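Local coordinates for protein 2-(hydroxymethyl)glutarate dehydrogenase (Eubacterium barkeri, PDB 3CKY) that catalyses the NAD-dependent interconversion of 2-formylglutarate and (S)-2-hydroxymethylglutarate, a step in the fermentation of nicotinate, at residues G83-C88 with T92-M97; I73-M78 with L106-V111. All coordinates share one frame; numbering follows the deposited sequence.

Contact 1. Residues G83-C88 with T92-M97; sequences GVLSAC and TVIVDM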
loop_
_atom_site.group_PDB
_atom_site.type_symbol
_atom_site.label_atom_id
_atom_site.label_comp_id
_atom_site.label_asym_id
_atom_site.label_seq_id
_atom_site.Cartn_x
_atom_site.Cartn_y
_atom_site.Cartn_z
ATOM N N GLY A 83 14.020 -6.080 38.228
ATOM C CA GLY A 83 12.977 -5.215 37.685
ATOM C C GLY A 83 12.047 -4.613 38.718
ATOM O O GLY A 83 12.103 -4.954 39.901
ATOM N N VAL A 84 11.189 -3.706 38.251
ATOM C CA VAL A 84 10.187 -3.059 39.098
ATOM C C VAL A 84 9.199 -4.081 39.674
ATOM O O VAL A 84 8.874 -4.030 40.862
ATOM C CB VAL A 84 9.442 -1.940 38.320
ATOM C CG1 VAL A 84 8.144 -1.534 39.019
ATOM C CG2 VAL A 84 10.360 -0.740 38.137
ATOM N N LEU A 85 8.753 -5.015 38.835
ATOM C CA LEU A 85 7.793 -6.050 39.243
ATOM C C LEU A 85 8.266 -6.866 40.443
ATOM O O LEU A 85 7.494 -7.107 41.372
ATOM C CB LEU A 85 7.469 -6.982 38.063
ATOM C CG LEU A 85 6.210 -6.705 37.214
ATOM C CD1 LEU A 85 5.623 -5.327 37.432
ATOM C CD2 LEU A 85 6.490 -6.943 35.732
ATOM N N SER A 86 9.533 -7.278 40.431
ATOM C CA SER A 86 10.085 -8.076 41.524
ATOM C C SER A 86 10.133 -7.311 42.855
ATOM O O SER A 86 10.122 -7.926 43.922
ATOM C CB SER A 86 11.486 -8.593 41.166
ATOM O OG SER A 86 12.434 -7.539 41.123
ATOM N N ALA A 87 10.184 -5.980 42.787
ATOM C CA ALA A 87 10.291 -5.135 43.982
ATOM C C ALA A 87 8.946 -4.610 44.496
ATOM O O ALA A 87 8.900 -3.978 45.549
ATOM C CB ALA A 87 11.228 -3.968 43.710
ATOM N N CYS A 88 7.864 -4.855 43.756
ATOM C CA CYS A 88 6.527 -4.446 44.187
ATOM C C CYS A 88 5.947 -5.429 45.189
ATOM O O CYS A 88 6.118 -6.642 45.046
ATOM C CB CYS A 88 5.565 -4.377 43.005
ATOM S SG CYS A 88 5.882 -3.066 41.852
ATOM N N THR A 92 -0.105 -3.970 44.623
ATOM C CA THR A 92 0.372 -2.725 44.044
ATOM C C THR A 92 -0.181 -2.628 42.632
ATOM O O THR A 92 -0.312 -3.642 41.941
ATOM C CB THR A 92 1.917 -2.669 44.008
ATOM O OG1 THR A 92 2.437 -2.820 45.336
ATOM C CG2 THR A 92 2.405 -1.347 43.427
ATOM N N VAL A 93 -0.525 -1.413 42.219
ATOM C CA VAL A 93 -1.007 -1.158 40.865
ATOM C C VAL A 93 0.046 -0.371 40.087
ATOM O O VAL A 93 0.527 0.658 40.564
ATOM C CB VAL A 93 -2.324 -0.350 40.864
ATOM C CG1 VAL A 93 -2.852 -0.172 39.438
ATOM C CG2 VAL A 93 -3.376 -1.018 41.749
ATOM N N ILE A 94 0.409 -0.870 38.903
ATOM C CA ILE A 94 1.279 -0.150 37.979
ATOM C C ILE A 94 0.401 0.524 36.933
ATOM O O ILE A 94 -0.443 -0.125 36.325
ATOM C CB ILE A 94 2.250 -1.082 37.227
ATOM C CG1 ILE A 94 2.986 -2.030 38.188
ATOM C CG2 ILE A 94 3.233 -0.256 36.401
ATOM C CD1 ILE A 94 3.862 -1.340 39.220
ATOM N N VAL A 95 0.597 1.824 36.737
ATOM C CA VAL A 95 -0.141 2.580 35.726
ATOM C C VAL A 95 0.821 2.996 34.627
ATOM O O VAL A 95 1.585 3.944 34.784
ATOM C CB VAL A 95 -0.818 3.822 36.324
ATOM C CG1 VAL A 95 -1.575 4.573 35.237
ATOM C CG2 VAL A 95 -1.750 3.419 37.469
ATOM N N ASP A 96 0.781 2.251 33.524
ATOM C CA ASP A 96 1.686 2.441 32.401
ATOM C C ASP A 96 1.069 3.392 31.376
ATOM O O ASP A 96 0.083 3.069 30.723
ATOM C CB ASP A 96 2.003 1.090 31.753
ATOM C CG ASP A 96 3.204 1.145 30.821
ATOM O OD1 ASP A 96 3.717 2.243 30.524
ATOM O OD2 ASP A 96 3.639 0.064 30.383
ATOM N N MET A 97 1.660 4.571 31.247
ATOM C CA MET A 97 1.164 5.588 30.330
ATOM C C MET A 97 1.980 5.596 29.041
ATOM O O MET A 97 1.813 6.482 28.201
ATOM C CB MET A 97 1.221 6.962 30.998
ATOM C CG MET A 97 0.467 7.023 32.302
ATOM S SD MET A 97 0.633 8.620 33.096
ATOM C CE MET A 97 2.270 8.442 33.848
#
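The first torsions of C88 and I94 turn their side chains toward each other. In C88 the sulfur stands anti to the carbonyl carbon, with chi1 at -69°. In I94 CG1 is likewise anti to the carbonyl carbon, and chi2 of -62° bends the chain so that its end methyl faces the sulfur. C88 SG and I94 CD1 lie 3.7 Å apart, the closest approach between the two segments. The same methyl also meets V84, whose CG1 is 4.3 Å from I94 CD1. L85 comes in one carbon further back on the isoleucine, with its CD1 4.3 Å from I94 CG1. I94 thus receives V84 and L85 from the short helix and C88 from just after it. Beside the loop, C88 CB also packs against T92 CB at 4.2 Å. The methyl CG2 of T92 turns to the cysteine sulfur, and its hydroxyl OG1 is hydrogen-bonded to K89 O. The side-chain contacts between the segments are all apolar. Within 83-88, S86 OG donates a hydrogen bond of 2.9 Å to G83 O. The segments are joined by a short loop that leads from the weakly bonded helix 84-87 into strand 93-96. That strand lies between the parallel strands 63-66 and 118-125 of the Rossmann-type sheet. I64, I117 and Y119 also touch I94, and M78 of helix 71-79 packs on V84, L85 and I94.

Contact 2. Residues I73-M78 with L106-V111; sequences IVETVM and LKMAKV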
loop_
_atom_site.group_PDB
_atom_site.type_symbol
_atom_site.label_atom_id
_atom_site.label_comp_id
_atom_site.label_asym_id
_atom_site.label_seq_id
_atom_site.Cartn_x
_atom_site.Cartn_y
_atom_site.Cartn_z
ATOM N N ILE A 73 11.654 -1.161 26.313
ATOM C CA ILE A 73 12.142 -0.503 27.524
ATOM C C ILE A 73 11.213 -0.793 28.701
ATOM O O ILE A 73 11.674 -0.942 29.827
ATOM C CB ILE A 73 12.318 1.018 27.313
ATOM C CG1 ILE A 73 13.418 1.268 26.274
ATOM C CG2 ILE A 73 12.674 1.718 28.625
ATOM C CD1 ILE A 73 13.571 2.710 25.867
ATOM N N VAL A 74 9.910 -0.884 28.433
ATOM C CA VAL A 74 8.941 -1.320 29.440
ATOM C C VAL A 74 9.344 -2.692 30.009
ATOM O O VAL A 74 9.438 -2.846 31.225
ATOM C CB VAL A 74 7.501 -1.364 28.872
ATOM C CG1 VAL A 74 6.547 -2.035 29.859
ATOM C CG2 VAL A 74 7.018 0.061 28.519
ATOM N N GLU A 75 9.607 -3.668 29.139
ATOM C CA GLU A 75 9.994 -5.012 29.587
ATOM C C GLU A 75 11.282 -4.985 30.400
ATOM O O GLU A 75 11.398 -5.663 31.428
ATOM C CB GLU A 75 10.192 -5.967 28.412
ATOM C CG GLU A 75 8.917 -6.407 27.738
ATOM C CD GLU A 75 9.149 -7.552 26.769
ATOM O OE1 GLU A 75 9.099 -7.318 25.534
ATOM O OE2 GLU A 75 9.394 -8.681 27.243
ATOM N N THR A 76 12.246 -4.196 29.934
ATOM C CA THR A 76 13.514 -4.082 30.630
ATOM C C THR A 76 13.299 -3.487 32.022
ATOM O O THR A 76 13.782 -4.031 33.011
ATOM C CB THR A 76 14.531 -3.224 29.850
ATOM O OG1 THR A 76 14.850 -3.861 28.606
ATOM C CG2 THR A 76 15.806 -3.045 30.665
ATOM N N VAL A 77 12.569 -2.381 32.093
ATOM C CA VAL A 77 12.314 -1.713 33.365
ATOM C C VAL A 77 11.486 -2.586 34.312
ATOM O O VAL A 77 11.813 -2.715 35.491
ATOM C CB VAL A 77 11.605 -0.348 33.153
ATOM C CG1 VAL A 77 11.064 0.202 34.466
ATOM C CG2 VAL A 77 12.564 0.642 32.502
ATOM N N MET A 78 10.428 -3.196 33.788
ATOM C CA MET A 78 9.475 -3.920 34.624
ATOM C C MET A 78 9.944 -5.316 34.946
ATOM O O MET A 78 9.986 -5.708 36.108
ATOM C CB MET A 78 8.113 -4.014 33.934
ATOM C CG MET A 78 7.429 -2.677 33.734
ATOM S SD MET A 78 7.247 -1.737 35.261
ATOM C CE MET A 78 6.113 -2.763 36.174
ATOM N N LEU A 106 -0.748 -6.371 27.647
ATOM C CA LEU A 106 -1.333 -7.650 28.057
ATOM C C LEU A 106 -0.263 -8.634 28.544
ATOM O O LEU A 106 -0.455 -9.301 29.564
ATOM C CB LEU A 106 -2.140 -8.302 26.924
ATOM C CG LEU A 106 -3.629 -7.983 26.733
ATOM C CD1 LEU A 106 -4.278 -7.528 28.031
ATOM C CD2 LEU A 106 -3.852 -6.966 25.633
ATOM N N LYS A 107 0.843 -8.728 27.805
ATOM C CA LYS A 107 1.980 -9.571 28.207
ATOM C C LYS A 107 2.432 -9.199 29.612
ATOM O O LYS A 107 2.554 -10.060 30.488
ATOM C CB LYS A 107 3.169 -9.418 27.241
ATOM C CG LYS A 107 3.215 -10.443 26.123
ATOM C CD LYS A 107 4.553 -10.422 25.353
ATOM C CE LYS A 107 4.475 -9.682 24.002
ATOM N NZ LYS A 107 4.626 -8.195 24.113
ATOM N N MET A 108 2.658 -7.905 29.815
ATOM C CA MET A 108 3.182 -7.401 31.074
ATOM C C MET A 108 2.198 -7.611 32.213
ATOM O O MET A 108 2.597 -7.954 33.319
ATOM C CB MET A 108 3.558 -5.920 30.948
ATOM C CG MET A 108 4.710 -5.514 31.856
ATOM S SD MET A 108 6.365 -5.837 31.188
ATOM C CE MET A 108 6.171 -7.361 30.262
ATOM N N ALA A 109 0.914 -7.432 31.930
ATOM C CA ALA A 109 -0.126 -7.656 32.927
ATOM C C ALA A 109 -0.157 -9.110 33.395
ATOM O O ALA A 109 -0.437 -9.381 34.565
ATOM C CB ALA A 109 -1.490 -7.238 32.394
ATOM N N LYS A 110 0.128 -10.038 32.485
ATOM C CA LYS A 110 0.167 -11.463 32.832
ATOM C C LYS A 110 1.328 -11.800 33.761
ATOM O O LYS A 110 1.141 -12.538 34.722
ATOM C CB LYS A 110 0.231 -12.340 31.579
ATOM C CG LYS A 110 -1.138 -12.667 30.994
ATOM C CD LYS A 110 -1.731 -13.920 31.625
ATOM C CE LYS A 110 -1.147 -15.187 31.015
ATOM N NZ LYS A 110 -1.824 -16.405 31.532
ATOM N N VAL A 111 2.516 -11.256 33.482
ATOM C CA VAL A 111 3.663 -11.460 34.368
ATOM C C VAL A 111 3.422 -10.771 35.717
ATOM O O VAL A 111 3.776 -11.310 36.769
ATOM C CB VAL A 111 5.022 -10.987 33.744
ATOM C CG1 VAL A 111 5.226 -11.588 32.361
ATOM C CG2 VAL A 111 5.117 -9.480 33.680
#
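M108 reaches across from helix 102-114 to V74, E75 and M78 of helix 71-79. Both helices belong to the NAD-binding Rossmann domain and pack on its mixed sheet. They run almost in the same direction, with 13° between the axes of the two segments. The axes come no closer than 11.1 Å, and M108 bridges the gap between them.

The apolar contacts are made by the sulfur and end methyl of M108. The side chain of M108 is bent at chi2 (84°) and again at chi3, which turns the sulfur to V74 and M78 and the methyl to E75. M108 SD lies 3.7 Å from M78 CB and 4.0 Å from V74 CG1. V74 and M78 are one turn apart, so the sulfur sits against two successive turns of the same helix face. The V74 and M108 side chains run past one another in opposite directions. Y119 of strand 118-125 touches V74, M78 and M108 and so ties both helices to the sheet.

The charged groups lie at the exposed margin. E75 and K107 have opposite charges, but E75 OE1 and K107 NZ are 4.8 Å apart and not in contact. The aliphatic part of E75 does the touching instead. Its chain is extended beyond CG, which carries the carboxylate away from the methionine methyl, while E75 CG itself lies 3.8 Å from M108 CE.

Contacts 1 and 2 lie in the same Rossmann domain, their centres about 9 Å apart. Contact 1 is mostly buried and sets a short helix against a central strand. Contact 2 joins two helices over the sheet, with a buried inner side and a charged, solvent-facing margin. Both are apolar, but a branched isoleucine is the meeting point in one and an unbranched methionine in the other. Helices 71-79 and 84-87 follow each other in the chain. They are probably linked by backbone hydrogen bonds from V84 N to V77 O and from L85 N to M78 O. The contacts also meet through side chains, where L85 CD2 packs 3.5 Å from V111 CG2.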